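Local coordinates for N-acetylmuramoyl-l-alanine amidase AMID (Escherichia coli, PDB 2WKX) that hydrolyses, as a zinc amidase, the link between N-acetylmuramoyl residues and L-amino acids in cell-wall glycopeptides, at the interface of chains A and B. Sequence-based numbering; all coordinates share one arbitrary frame. Chains: chain A/B, N-acetylmuramoyl-l-alanine amidase AMID.

Contact 1: the interface of chains A and B. Residues chain A 57, 70-72, 74; chain B 15-17.
A:Arg71 meets B:Gln15 side-on, giving NE and NH2 to one amide oxygen at the rim of an intermolecular parallel beta-bridge in this Amidase_2 family enzyme. OE1 of B:Gln15 lies 2.6 Å from NE of A:Arg71. The second grip, from NH2 of A:Arg71 to the same OE1 of B:Gln15, is 2.8 Å, and the guanidinium and amide planes are only 15° apart. CG of B:Gln15 sits between backbone N and carbonyl carbon (chi1 61°), the crowded position, and the otherwise extended chain carries its amide to the guanidinium edge. A bend in A:Arg71 at chi3 (-76°) turns the guanidinium toward it. NH1 of A:Arg71 forms a long salt bridge, 3.7 Å, with OD2 of B:Asp17, whose carboxylate stands perpendicular to the guanidinium. B:Leu16 points the other way: its CD2 is 3.7 Å from CE1 of the A:Tyr57 ring and also packs on CB of A:Ile72. Behind these side chains, strand 15-17 of chain B pairs with strand 69-74 of chain A. A:Ile72 N bonds B:Gln15 O at 2.9 Å, and B:Asp17 N bonds A:Ile72 O at 2.8 Å. Bonds from B:Gln15 N to A:Pro70 O and from A:Gln74 N to B:Asp17 O extend the ladder. Water 1 joins B:Asp17 O, 2.6 Å away, to A:Gln74 O.

Contact 2: the interface of chains A and B. Residues chain A 20-23; chain B 45, 49.
B:Thr49 lies against the bend of A:Arg20 to A:Ala22 with 73 Å² of its surface hidden, in a contact where a loop of chain A wraps the residue following helix 41-48 of chain B. The tight part is backbone against backbone: CA of A:Ala22 is 3.8 Å from CA of B:Thr49, and the methyl CG2 of B:Thr49 reaches the same A:Ala22 CA at 3.9 Å. On the other branch, OG1 of B:Thr49 takes a hydrogen bond from the guanidinium NH2 of A:Arg20 at 3.0 Å, approaching well out of the guanidinium plane, so the geometry is not ideal. That hydroxyl is itself fixed from behind, because OG1 of B:Thr49 donates to the B:Leu45 carbonyl O at 2.8 Å. With chi1 at 56°, OG1 sits between backbone N and carbonyl carbon, where it can serve both partners. A:Arg20 is bent at chi2 (-68°) and chi3 (-43°), which folds its guanidinium back over B:Leu45. The loose side is A:Gln21, with 8 Å² hidden; its carbonyl O comes no nearer than 4.0 Å to CG2 of B:Thr49. Between A:Arg20 and B:Leu45 there is van der Waals contact, a methyl meeting the guanidinium obliquely: CD2 of B:Leu45 is 3.6 Å from NH1 of A:Arg20.

Contact 3: the interface of chains A and B. Residues chain A 49-51; chain B 23-24.
B:Gln23 lays its side chain along the A:Thr49 to A:Lys51 backbone, hiding 67 Å² in this loop-to-loop patch of the interface between two copies of the amidase. Its CB stands 3.7 Å from the carbonyl O of A:Asp50. CG, the next atom of B:Gln23, passes 3.5 Å from the A:Thr49 carbonyl O. The chain then runs extended (chi2 175°), which brings the amide carbon CD of B:Gln23 to 3.9 Å from CG of A:Lys51. At the tip the two branches divide: OE1 of B:Gln23 rests on the aliphatic part of A:Lys51, 3.4 Å from CG, while NE2 of B:Gln23 donates to A:Thr49 O at 3.1 Å. This bond is placed on a lone pair in the carbonyl plane, with a C=O...donor angle of 137°, although the acceptor is tilted 16° from the amide plane. The backbone N of B:Gln23 adds a weak bond to that same oxygen. An alanine here would probably leave the A:Thr49 carbonyl without its side-chain donor and open a gap beside A:Lys51. In the fold, A:Thr49 directly follows helix 41-48, so its carbonyl may share the partial negative charge of the helix end, and B:Gln23 lies just ahead of strand 25-27.

Contact 1: the interface of chains A and B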
loop_
_atom_site.group_PDB
_atom_site.type_symbol
_atom_site.label_atom_id
_atom_site.label_comp_id
_atom_site.label_asym_id
_atom_site.label_seq_id
_atom_site.Cartn_x
_atom_site.Cartn_y
_atom_site.Cartn_z
ATOM N N TYR A 57 4.935 -17.639 -3.128
ATOM C CA TYR A 57 4.991 -18.970 -3.739
ATOM C C TYR A 57 6.251 -19.181 -4.584
ATOM O O TYR A 57 6.802 -18.230 -5.149
ATOM C CB TYR A 57 3.760 -19.192 -4.627
ATOM C CG TYR A 57 2.451 -19.119 -3.866
ATOM C CD1 TYR A 57 1.972 -20.240 -3.166
ATOM C CD2 TYR A 57 1.709 -17.924 -3.828
ATOM C CE1 TYR A 57 0.769 -20.178 -2.457
ATOM C CE2 TYR A 57 0.491 -17.846 -3.105
ATOM C CZ TYR A 57 0.049 -18.978 -2.434
ATOM O OH TYR A 57 -1.120 -18.952 -1.737
ATOM N N PRO A 70 0.460 -31.427 -9.130
ATOM C CA PRO A 70 1.773 -30.770 -9.006
ATOM C C PRO A 70 1.930 -30.100 -7.636
ATOM O O PRO A 70 0.969 -29.503 -7.133
ATOM C CB PRO A 70 1.750 -29.697 -10.112
ATOM C CG PRO A 70 0.294 -29.390 -10.340
ATOM C CD PRO A 70 -0.407 -30.743 -10.112
ATOM N N ARG A 71 3.118 -30.202 -7.040
ATOM C CA ARG A 71 3.398 -29.554 -5.754
ATOM C C ARG A 71 4.066 -28.194 -5.960
ATOM O O ARG A 71 5.046 -28.078 -6.719
ATOM C CB ARG A 71 4.283 -30.445 -4.870
ATOM C CG ARG A 71 4.607 -29.855 -3.499
ATOM C CD ARG A 71 5.351 -30.862 -2.616
ATOM N NE ARG A 71 4.427 -31.871 -2.113
ATOM C CZ ARG A 71 4.772 -32.873 -1.300
ATOM N NH1 ARG A 71 6.026 -33.004 -0.883
ATOM N NH2 ARG A 71 3.861 -33.751 -0.910
ATOM N N ILE A 72 3.513 -27.192 -5.276
ATOM C CA ILE A 72 4.018 -25.814 -5.265
ATOM C C ILE A 72 4.373 -25.440 -3.819
ATOM O O ILE A 72 3.661 -25.840 -2.894
ATOM C CB ILE A 72 2.954 -24.825 -5.867
ATOM C CG1 ILE A 72 2.711 -25.090 -7.366
ATOM C CG2 ILE A 72 3.352 -23.346 -5.673
ATOM C CD1 ILE A 72 1.414 -24.406 -7.923
ATOM N N GLN A 74 4.728 -22.874 -0.685
ATOM C CA GLN A 74 4.255 -21.603 -0.134
ATOM C C GLN A 74 5.171 -21.202 1.015
ATOM O O GLN A 74 5.327 -21.961 1.987
ATOM C CB GLN A 74 2.797 -21.637 0.299
ATOM C CG GLN A 74 2.342 -20.250 0.802
ATOM C CD GLN A 74 0.906 -20.168 1.239
ATOM O OE1 GLN A 74 0.181 -21.164 1.244
ATOM N NE2 GLN A 74 0.481 -18.960 1.615
ATOM N N GLN B 15 -1.095 -28.976 -5.114
ATOM C CA GLN B 15 -0.986 -28.961 -3.658
ATOM C C GLN B 15 0.075 -27.965 -3.198
ATOM O O GLN B 15 1.002 -27.632 -3.963
ATOM C CB GLN B 15 -0.749 -30.363 -3.091
ATOM C CG GLN B 15 0.506 -31.017 -3.563
ATOM C CD GLN B 15 0.807 -32.352 -2.869
ATOM O OE1 GLN B 15 1.975 -32.680 -2.708
ATOM N NE2 GLN B 15 -0.214 -33.119 -2.489
ATOM N N LEU B 16 -0.063 -27.493 -1.958
ATOM C CA LEU B 16 0.896 -26.534 -1.401
ATOM C C LEU B 16 1.737 -27.157 -0.298
ATOM O O LEU B 16 1.211 -27.781 0.626
ATOM C CB LEU B 16 0.207 -25.262 -0.869
ATOM C CG LEU B 16 -0.485 -24.423 -1.933
ATOM C CD1 LEU B 16 -1.322 -23.342 -1.245
ATOM C CD2 LEU B 16 0.533 -23.828 -2.919
ATOM N N ASP B 17 3.049 -26.973 -0.412
ATOM C CA ASP B 17 3.978 -27.403 0.619
ATOM C C ASP B 17 4.350 -26.169 1.459
ATOM O O ASP B 17 5.021 -25.241 0.983
ATOM C CB ASP B 17 5.191 -28.056 -0.049
ATOM C CG ASP B 17 6.130 -28.714 0.938
ATOM O OD1 ASP B 17 6.191 -28.291 2.114
ATOM O OD2 ASP B 17 6.821 -29.661 0.511
HETATM O O HOH W 1 7.249 -24.276 2.020
#

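Contact 2: the interface of chains A and B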
loop_
_atom_site.group_PDB
_atom_site.type_symbol
_atom_site.label_atom_id
_atom_site.label_comp_id
_atom_site.label_asym_id
_atom_site.label_seq_id
_atom_site.Cartn_x
_atom_site.Cartn_y
_atom_site.Cartn_z
ATOM N N ARG A 20 -23.080 -4.837 12.608
ATOM C CA ARG A 20 -23.239 -3.948 11.470
ATOM C C ARG A 20 -21.974 -3.968 10.617
ATOM O O ARG A 20 -20.913 -3.528 11.070
ATOM C CB ARG A 20 -23.554 -2.528 11.953
ATOM C CG ARG A 20 -24.891 -2.390 12.714
ATOM C CD ARG A 20 -26.108 -2.619 11.797
ATOM N NE ARG A 20 -25.913 -1.942 10.509
ATOM C CZ ARG A 20 -26.169 -0.654 10.275
ATOM N NH1 ARG A 20 -26.662 0.127 11.232
ATOM N NH2 ARG A 20 -25.938 -0.139 9.070
ATOM N N GLN A 21 -22.091 -4.464 9.389
ATOM C CA GLN A 21 -20.945 -4.543 8.465
ATOM C C GLN A 21 -20.991 -3.426 7.423
ATOM O O GLN A 21 -22.031 -3.222 6.796
ATOM C CB GLN A 21 -20.926 -5.886 7.722
ATOM C CG GLN A 21 -20.956 -7.133 8.585
ATOM C CD GLN A 21 -21.233 -8.391 7.766
ATOM O OE1 GLN A 21 -20.363 -8.877 7.034
ATOM N NE2 GLN A 21 -22.450 -8.927 7.891
ATOM N N ALA A 22 -19.870 -2.724 7.219
ATOM C CA ALA A 22 -19.775 -1.692 6.188
ATOM C C ALA A 22 -19.792 -2.310 4.793
ATOM O O ALA A 22 -19.230 -3.397 4.572
ATOM C CB ALA A 22 -18.479 -0.885 6.358
ATOM N N GLN A 23 -20.408 -1.606 3.844
ATOM C CA GLN A 23 -20.333 -2.024 2.432
ATOM C C GLN A 23 -18.956 -1.768 1.820
ATOM O O GLN A 23 -18.499 -2.554 0.974
ATOM C CB GLN A 23 -21.356 -1.280 1.584
ATOM C CG GLN A 23 -22.793 -1.522 1.950
ATOM C CD GLN A 23 -23.702 -0.630 1.132
ATOM O OE1 GLN A 23 -23.874 -0.842 -0.069
ATOM N NE2 GLN A 23 -24.275 0.381 1.773
ATOM N N LEU B 45 -22.767 5.871 12.181
ATOM C CA LEU B 45 -22.870 4.453 11.825
ATOM C C LEU B 45 -23.474 4.273 10.415
ATOM O O LEU B 45 -22.986 3.458 9.615
ATOM C CB LEU B 45 -23.676 3.690 12.890
ATOM C CG LEU B 45 -23.907 2.184 12.708
ATOM C CD1 LEU B 45 -22.577 1.457 12.703
ATOM C CD2 LEU B 45 -24.802 1.673 13.837
ATOM N N THR B 49 -21.243 2.857 7.109
ATOM C CA THR B 49 -21.659 1.596 6.497
ATOM C C THR B 49 -22.252 1.816 5.082
ATOM O O THR B 49 -22.769 0.861 4.497
ATOM C CB THR B 49 -22.618 0.770 7.429
ATOM O OG1 THR B 49 -23.762 1.557 7.785
ATOM C CG2 THR B 49 -21.898 0.325 8.702
#

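Contact 3: the interface of chains A and B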
loop_
_atom_site.group_PDB
_atom_site.type_symbol
_atom_site.label_atom_id
_atom_site.label_comp_id
_atom_site.label_asym_id
_atom_site.label_seq_id
_atom_site.Cartn_x
_atom_site.Cartn_y
_atom_site.Cartn_z
ATOM N N THR A 49 14.002 -17.657 1.460
ATOM C CA THR A 49 13.728 -17.807 2.889
ATOM C C THR A 49 14.786 -17.076 3.753
ATOM O O THR A 49 14.762 -17.224 4.977
ATOM C CB THR A 49 13.546 -19.312 3.305
ATOM O OG1 THR A 49 14.704 -20.071 2.934
ATOM C CG2 THR A 49 12.310 -19.920 2.643
ATOM N N ASP A 50 15.680 -16.293 3.127
ATOM C CA ASP A 50 16.746 -15.533 3.829
ATOM C C ASP A 50 16.241 -14.200 4.411
ATOM O O ASP A 50 15.032 -13.953 4.448
ATOM C CB ASP A 50 18.056 -15.378 3.010
ATOM C CG ASP A 50 18.019 -14.293 1.885
ATOM O OD1 ASP A 50 17.112 -13.434 1.768
ATOM O OD2 ASP A 50 18.964 -14.304 1.062
ATOM N N LYS A 51 17.161 -13.359 4.873
ATOM C CA LYS A 51 16.770 -12.119 5.555
ATOM C C LYS A 51 16.423 -10.963 4.613
ATOM O O LYS A 51 15.841 -9.972 5.054
ATOM C CB LYS A 51 17.852 -11.690 6.556
ATOM C CG LYS A 51 17.939 -12.582 7.797
ATOM C CD LYS A 51 18.966 -12.073 8.819
ATOM C CE LYS A 51 20.402 -12.323 8.357
ATOM N NZ LYS A 51 21.380 -12.208 9.486
ATOM N N GLN B 23 11.822 -15.943 6.316
ATOM C CA GLN B 23 12.017 -14.971 7.408
ATOM C C GLN B 23 11.439 -13.597 7.075
ATOM O O GLN B 23 10.937 -12.903 7.975
ATOM C CB GLN B 23 13.498 -14.783 7.716
ATOM C CG GLN B 23 14.214 -16.010 8.200
ATOM C CD GLN B 23 15.696 -15.733 8.342
ATOM O OE1 GLN B 23 16.116 -15.013 9.248
ATOM N NE2 GLN B 23 16.493 -16.287 7.435
ATOM N N ALA B 24 11.519 -13.204 5.802
ATOM C CA ALA B 24 11.021 -11.880 5.385
ATOM C C ALA B 24 9.515 -11.972 5.127
ATOM O O ALA B 24 9.058 -12.184 4.000
ATOM C CB ALA B 24 11.782 -11.373 4.164
#

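C-alpha centres of contact 1 and contact 3 are about 18 Å apart, whereas contact 2 lies about 37 Å from contact 1 and 38 Å from contact 3. Contact 2 and contact 3 use the same elements with the chains exchanged, since Gln23 and Thr49 appear in both; by the two-fold symmetry the twin of contact 2 overlaps contact 3, sharing A:Thr49 and B:Gln23. Residues 15-24 of each chain thus run along the other, consistent with reciprocal exchange of N-terminal segments. Contacts 1 and 3 are centred about 10 and 12 Å from A:Glu104, yet the structure alone does not show that this dimer is physiological.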